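PDB 2NYG: SPbeta prophage-derived aminoglycoside N(3')-acetyltransferase-like protein YokD from Bacillus subtilis, which binds coenzyme A and is probably an N-acetyltransferase of the antibiotic N-acetyltransferase family that may contribute to antibiotic resistance. Local coordinates for residues 248-252 with 253-257; 51-54 with 55-59. One frame throughout, in Å; residues are numbered along the deposited sequence.

Contact 1: residues 248-252 with 253-257; sequences RLFSL and TEAVD
Ser251 and Glu254 meet where strand 245-251 of the mixed sheet runs into the C-terminal helix 252-268; Ser251 is the N-cap residue of that helix. In the capping bond Ser251 OG accepts the amide of Glu254, N to OG 3.2 Å with an angle of 153° at the hydrogen, and so occupies an N-H that has no preceding turn to bond. With OG trans to the backbone N (chi1 177°), the hydroxyl reaches forward to the first turn. Serine suits the place because its short side chain ends in an acceptor. The helical ladder starts at once: Ala255 N bonds Ser251 O at 3.1 Å, and Val256 N bonds Leu252 O at 2.8 Å.

The tight part is apolar. A chi1 of 58° tucks the Phe250 ring back over its own backbone and brings it beside the first turn, where CE1 meets the Ala255 methyl, CB, at 3.5 Å. A methyl is small enough to fit there, and Phe184 of helix 183-187 covers it too. Leu252 and Val256, one turn apart, run alongside each other, Leu252 CD2 lying 3.7 Å from Val256 CG2, and both pack on helices 160-166 and 183-187.

The other side is looser and partly open to solvent. Thr253 OG1 hydrogen-bonds the backbone O of Tyr165, tying the first turn to helix 160-166. Glu254 runs extended beyond CG, a polar chain suited to a partly exposed flank, and its OE2 lies 3.4 Å from Ser251 CB.

Contact 2: residues 51-54 with 55-59; sequences AVIQ and ALIDV
Residues Ala51 to Val59 form regular alpha-helix, in which Ala55 N bonds Ala51 O, Leu56 N bonds Val52 O, Ile57 N bonds Ile53 O and Asp58 N bonds Gln54 O, with N-to-O distances between 2.7 and 3.2 Å. This is helix 48-60, the crossover of the beta-alpha-beta unit whose strands are 32-37 and 65-69.

Apolar side chains four residues apart line up along the helix in two neighbouring rows. Val52 CG1 stands 4.4 Å from Leu56 CD1, a light touch between branched apolar groups. Val52 also packs on Ile42, a residue of the coenzyme A site, while Leu56 rests on Leu27. Next to this pair, Ile53 CG2 lies 4.2 Å from Ile57 CD1; with CG1 trans to the carbonyl carbon (chi1 -74°), Ile57 extends back along the helix toward Ile53. Ile53 itself packs on Leu118 and Phe119 of helix 114-119. Ala55, whose CB lies 3.4 Å from Ala51 O and also close to Val52 O, is small enough for helix 15-25 to approach through Ile18 and Thr19.

The remaining face is polar. Gln54 is long enough for its NE2 to bond the hydroxyl of Tyr122, and its side chain packs on Tyr105 of the second subunit. Asp58 is exposed, as suits a carboxylate, while its backbone stays in the helical ladder, Asp58 N bonding Gln54 O with an angle of 153° at the hydrogen.

How the contacts relate
From the N terminus, the chain passes through strand 32-37 and enters helix 48-60, where contact 2 forms within successive turns before strand 65-69 completes the crossover. Much later, strand 245-251 leads directly into helix 252-268, and contact 1 spans that junction. Both contacts are local, so neither closes a long loop; they follow in series, without nesting or crossing. The centres of contact 1 and contact 2 are about 22 Å apart, and the two do not touch. The mixed sheet relates them: strand 32-37 adjoins strand 170-174, which in turn pairs with 245-251. Contact 2 belongs to a helix beside the coenzyme A site and the second subunit, whereas contact 1 joins the sheet to the C-terminal helix.

Contact 1: residues 248-252 with 253-257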
loop_
_atom_site.group_PDB
_atom_site.type_symbol
_atom_site.label_atom_id
_atom_site.label_comp_id
_atom_site.label_asym_id
_atom_site.label_seq_id
_atom_site.Cartn_x
_atom_site.Cartn_y
_atom_site.Cartn_z
ATOM N N ARG A 248 13.262 -20.351 -3.035
ATOM C CA ARG A 248 13.511 -21.264 -4.113
ATOM C C ARG A 248 13.079 -20.621 -5.399
ATOM O O ARG A 248 12.095 -19.896 -5.448
ATOM C CB ARG A 248 12.852 -22.624 -3.900
ATOM C CG ARG A 248 11.429 -22.652 -3.513
ATOM C CD ARG A 248 11.120 -24.089 -3.141
ATOM N NE ARG A 248 10.097 -24.190 -2.106
ATOM C CZ ARG A 248 10.214 -24.926 -1.005
ATOM N NH1 ARG A 248 11.314 -25.634 -0.786
ATOM N NH2 ARG A 248 9.231 -24.941 -0.120
ATOM N N LEU A 249 13.880 -20.848 -6.430
ATOM C CA LEU A 249 13.628 -20.299 -7.746
ATOM C C LEU A 249 13.534 -21.482 -8.691
ATOM O O LEU A 249 14.417 -22.339 -8.686
ATOM C CB LEU A 249 14.790 -19.387 -8.166
ATOM C CG LEU A 249 14.723 -18.899 -9.615
ATOM C CD1 LEU A 249 13.638 -17.845 -9.754
ATOM C CD2 LEU A 249 16.052 -18.342 -10.043
ATOM N N PHE A 250 12.469 -21.535 -9.487
ATOM C CA PHE A 250 12.287 -22.621 -10.446
ATOM C C PHE A 250 11.541 -22.197 -11.701
ATOM O O PHE A 250 10.990 -21.104 -11.778
ATOM C CB PHE A 250 11.566 -23.798 -9.785
ATOM C CG PHE A 250 10.230 -23.444 -9.206
ATOM C CD1 PHE A 250 9.100 -23.365 -10.016
ATOM C CD2 PHE A 250 10.095 -23.210 -7.837
ATOM C CE1 PHE A 250 7.854 -23.066 -9.471
ATOM C CE2 PHE A 250 8.855 -22.911 -7.284
ATOM C CZ PHE A 250 7.732 -22.840 -8.102
ATOM N N SER A 251 11.542 -23.086 -12.687
ATOM C CA SER A 251 10.882 -22.853 -13.967
ATOM C C SER A 251 9.357 -22.849 -13.813
ATOM O O SER A 251 8.794 -23.736 -13.186
ATOM C CB SER A 251 11.303 -23.943 -14.941
ATOM O OG SER A 251 10.627 -23.790 -16.170
ATOM N N LEU A 252 8.693 -21.847 -14.377
ATOM C CA LEU A 252 7.253 -21.769 -14.250
ATOM C C LEU A 252 6.615 -22.778 -15.185
ATOM O O LEU A 252 5.733 -23.543 -14.786
ATOM C CB LEU A 252 6.764 -20.352 -14.550
ATOM C CG LEU A 252 5.265 -20.039 -14.438
ATOM C CD1 LEU A 252 5.048 -18.577 -14.188
ATOM C CD2 LEU A 252 4.557 -20.460 -15.710
ATOM N N THR A 253 7.085 -22.792 -16.435
ATOM C CA THR A 253 6.596 -23.727 -17.442
ATOM C C THR A 253 6.748 -25.172 -16.952
ATOM O O THR A 253 5.882 -26.016 -17.163
ATOM C CB THR A 253 7.378 -23.558 -18.733
ATOM O OG1 THR A 253 7.236 -22.209 -19.189
ATOM C CG2 THR A 253 6.868 -24.497 -19.786
ATOM N N GLU A 254 7.867 -25.430 -16.299
ATOM C CA GLU A 254 8.198 -26.742 -15.775
ATOM C C GLU A 254 7.284 -27.095 -14.618
ATOM O O GLU A 254 6.898 -28.248 -14.436
ATOM C CB GLU A 254 9.646 -26.696 -15.330
ATOM C CG GLU A 254 10.308 -27.975 -14.919
ATOM C CD GLU A 254 11.821 -27.828 -14.952
ATOM O OE1 GLU A 254 12.520 -28.503 -14.172
ATOM O OE2 GLU A 254 12.321 -27.040 -15.776
ATOM N N ALA A 255 6.933 -26.089 -13.829
ATOM C CA ALA A 255 6.070 -26.284 -12.678
ATOM C C ALA A 255 4.636 -26.527 -13.124
ATOM O O ALA A 255 3.945 -27.392 -12.595
ATOM C CB ALA A 255 6.143 -25.057 -11.753
ATOM N N VAL A 256 4.171 -25.763 -14.096
ATOM C CA VAL A 256 2.801 -25.954 -14.543
ATOM C C VAL A 256 2.614 -27.352 -15.122
ATOM O O VAL A 256 1.660 -28.057 -14.777
ATOM C CB VAL A 256 2.378 -24.899 -15.608
ATOM C CG1 VAL A 256 0.938 -25.136 -16.034
ATOM C CG2 VAL A 256 2.508 -23.499 -15.034
ATOM N N ASP A 257 3.537 -27.758 -15.984
ATOM C CA ASP A 257 3.441 -29.063 -16.611
ATOM C C ASP A 257 3.347 -30.188 -15.606
ATOM O O ASP A 257 2.513 -31.070 -15.763
ATOM C CB ASP A 257 4.616 -29.295 -17.564
ATOM C CG ASP A 257 4.536 -28.421 -18.801
ATOM O OD1 ASP A 257 3.418 -27.940 -19.105
ATOM O OD2 ASP A 257 5.578 -28.226 -19.470
#

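Contact 2: residues 51-54 with 55-59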
loop_
_atom_site.group_PDB
_atom_site.type_symbol
_atom_site.label_atom_id
_atom_site.label_comp_id
_atom_site.label_asym_id
_atom_site.label_seq_id
_atom_site.Cartn_x
_atom_site.Cartn_y
_atom_site.Cartn_z
ATOM N N ALA A 51 13.206 -1.270 -0.572
ATOM C CA ALA A 51 14.550 -1.790 -0.720
ATOM C C ALA A 51 14.526 -3.175 -1.366
ATOM O O ALA A 51 15.458 -3.555 -2.079
ATOM C CB ALA A 51 15.232 -1.857 0.635
ATOM N N VAL A 52 13.465 -3.937 -1.120
ATOM C CA VAL A 52 13.382 -5.266 -1.690
ATOM C C VAL A 52 13.000 -5.140 -3.146
ATOM O O VAL A 52 13.506 -5.874 -3.982
ATOM C CB VAL A 52 12.350 -6.166 -0.929
ATOM C CG1 VAL A 52 12.308 -7.582 -1.530
ATOM C CG2 VAL A 52 12.742 -6.258 0.537
ATOM N N ILE A 53 12.121 -4.195 -3.451
ATOM C CA ILE A 53 11.684 -3.988 -4.821
ATOM C C ILE A 53 12.832 -3.535 -5.718
ATOM O O ILE A 53 12.954 -3.963 -6.853
ATOM C CB ILE A 53 10.588 -2.924 -4.897
ATOM C CG1 ILE A 53 9.359 -3.386 -4.123
ATOM C CG2 ILE A 53 10.256 -2.625 -6.351
ATOM C CD1 ILE A 53 8.315 -2.321 -3.987
ATOM N N GLN A 54 13.679 -2.661 -5.197
ATOM C CA GLN A 54 14.792 -2.142 -5.965
ATOM C C GLN A 54 15.866 -3.196 -6.156
ATOM O O GLN A 54 16.562 -3.214 -7.165
ATOM C CB GLN A 54 15.339 -0.915 -5.260
ATOM C CG GLN A 54 14.237 0.070 -4.986
ATOM C CD GLN A 54 14.718 1.327 -4.322
ATOM O OE1 GLN A 54 15.507 1.287 -3.380
ATOM N NE2 GLN A 54 14.231 2.458 -4.798
ATOM N N ALA A 55 15.987 -4.083 -5.179
ATOM C CA ALA A 55 16.964 -5.151 -5.254
ATOM C C ALA A 55 16.511 -6.101 -6.359
ATOM O O ALA A 55 17.324 -6.672 -7.081
ATOM C CB ALA A 55 17.049 -5.879 -3.915
ATOM N N LEU A 56 15.205 -6.260 -6.496
ATOM C CA LEU A 56 14.674 -7.127 -7.525
ATOM C C LEU A 56 14.927 -6.507 -8.878
ATOM O O LEU A 56 15.306 -7.193 -9.829
ATOM C CB LEU A 56 13.173 -7.352 -7.311
ATOM C CG LEU A 56 12.862 -8.552 -6.414
ATOM C CD1 LEU A 56 11.503 -8.408 -5.760
ATOM C CD2 LEU A 56 12.947 -9.810 -7.257
ATOM N N ILE A 57 14.725 -5.199 -8.952
ATOM C CA ILE A 57 14.929 -4.459 -10.190
ATOM C C ILE A 57 16.414 -4.413 -10.568
ATOM O O ILE A 57 16.784 -4.565 -11.735
ATOM C CB ILE A 57 14.330 -3.039 -10.057
ATOM C CG1 ILE A 57 12.808 -3.145 -10.114
ATOM C CG2 ILE A 57 14.844 -2.138 -11.139
ATOM C CD1 ILE A 57 12.072 -1.857 -10.069
ATOM N N ASP A 58 17.263 -4.239 -9.564
ATOM C CA ASP A 58 18.695 -4.180 -9.784
ATOM C C ASP A 58 19.212 -5.466 -10.383
ATOM O O ASP A 58 20.090 -5.461 -11.248
ATOM C CB ASP A 58 19.416 -3.925 -8.467
ATOM C CG ASP A 58 19.459 -2.468 -8.112
ATOM O OD1 ASP A 58 18.666 -1.699 -8.708
ATOM O OD2 ASP A 58 20.282 -2.102 -7.239
ATOM N N VAL A 59 18.656 -6.577 -9.921
ATOM C CA VAL A 59 19.100 -7.860 -10.400
ATOM C C VAL A 59 18.539 -8.157 -11.771
ATOM O O VAL A 59 19.293 -8.368 -12.722
ATOM C CB VAL A 59 18.709 -8.962 -9.409
ATOM C CG1 VAL A 59 19.172 -10.316 -9.919
ATOM C CG2 VAL A 59 19.332 -8.669 -8.055
#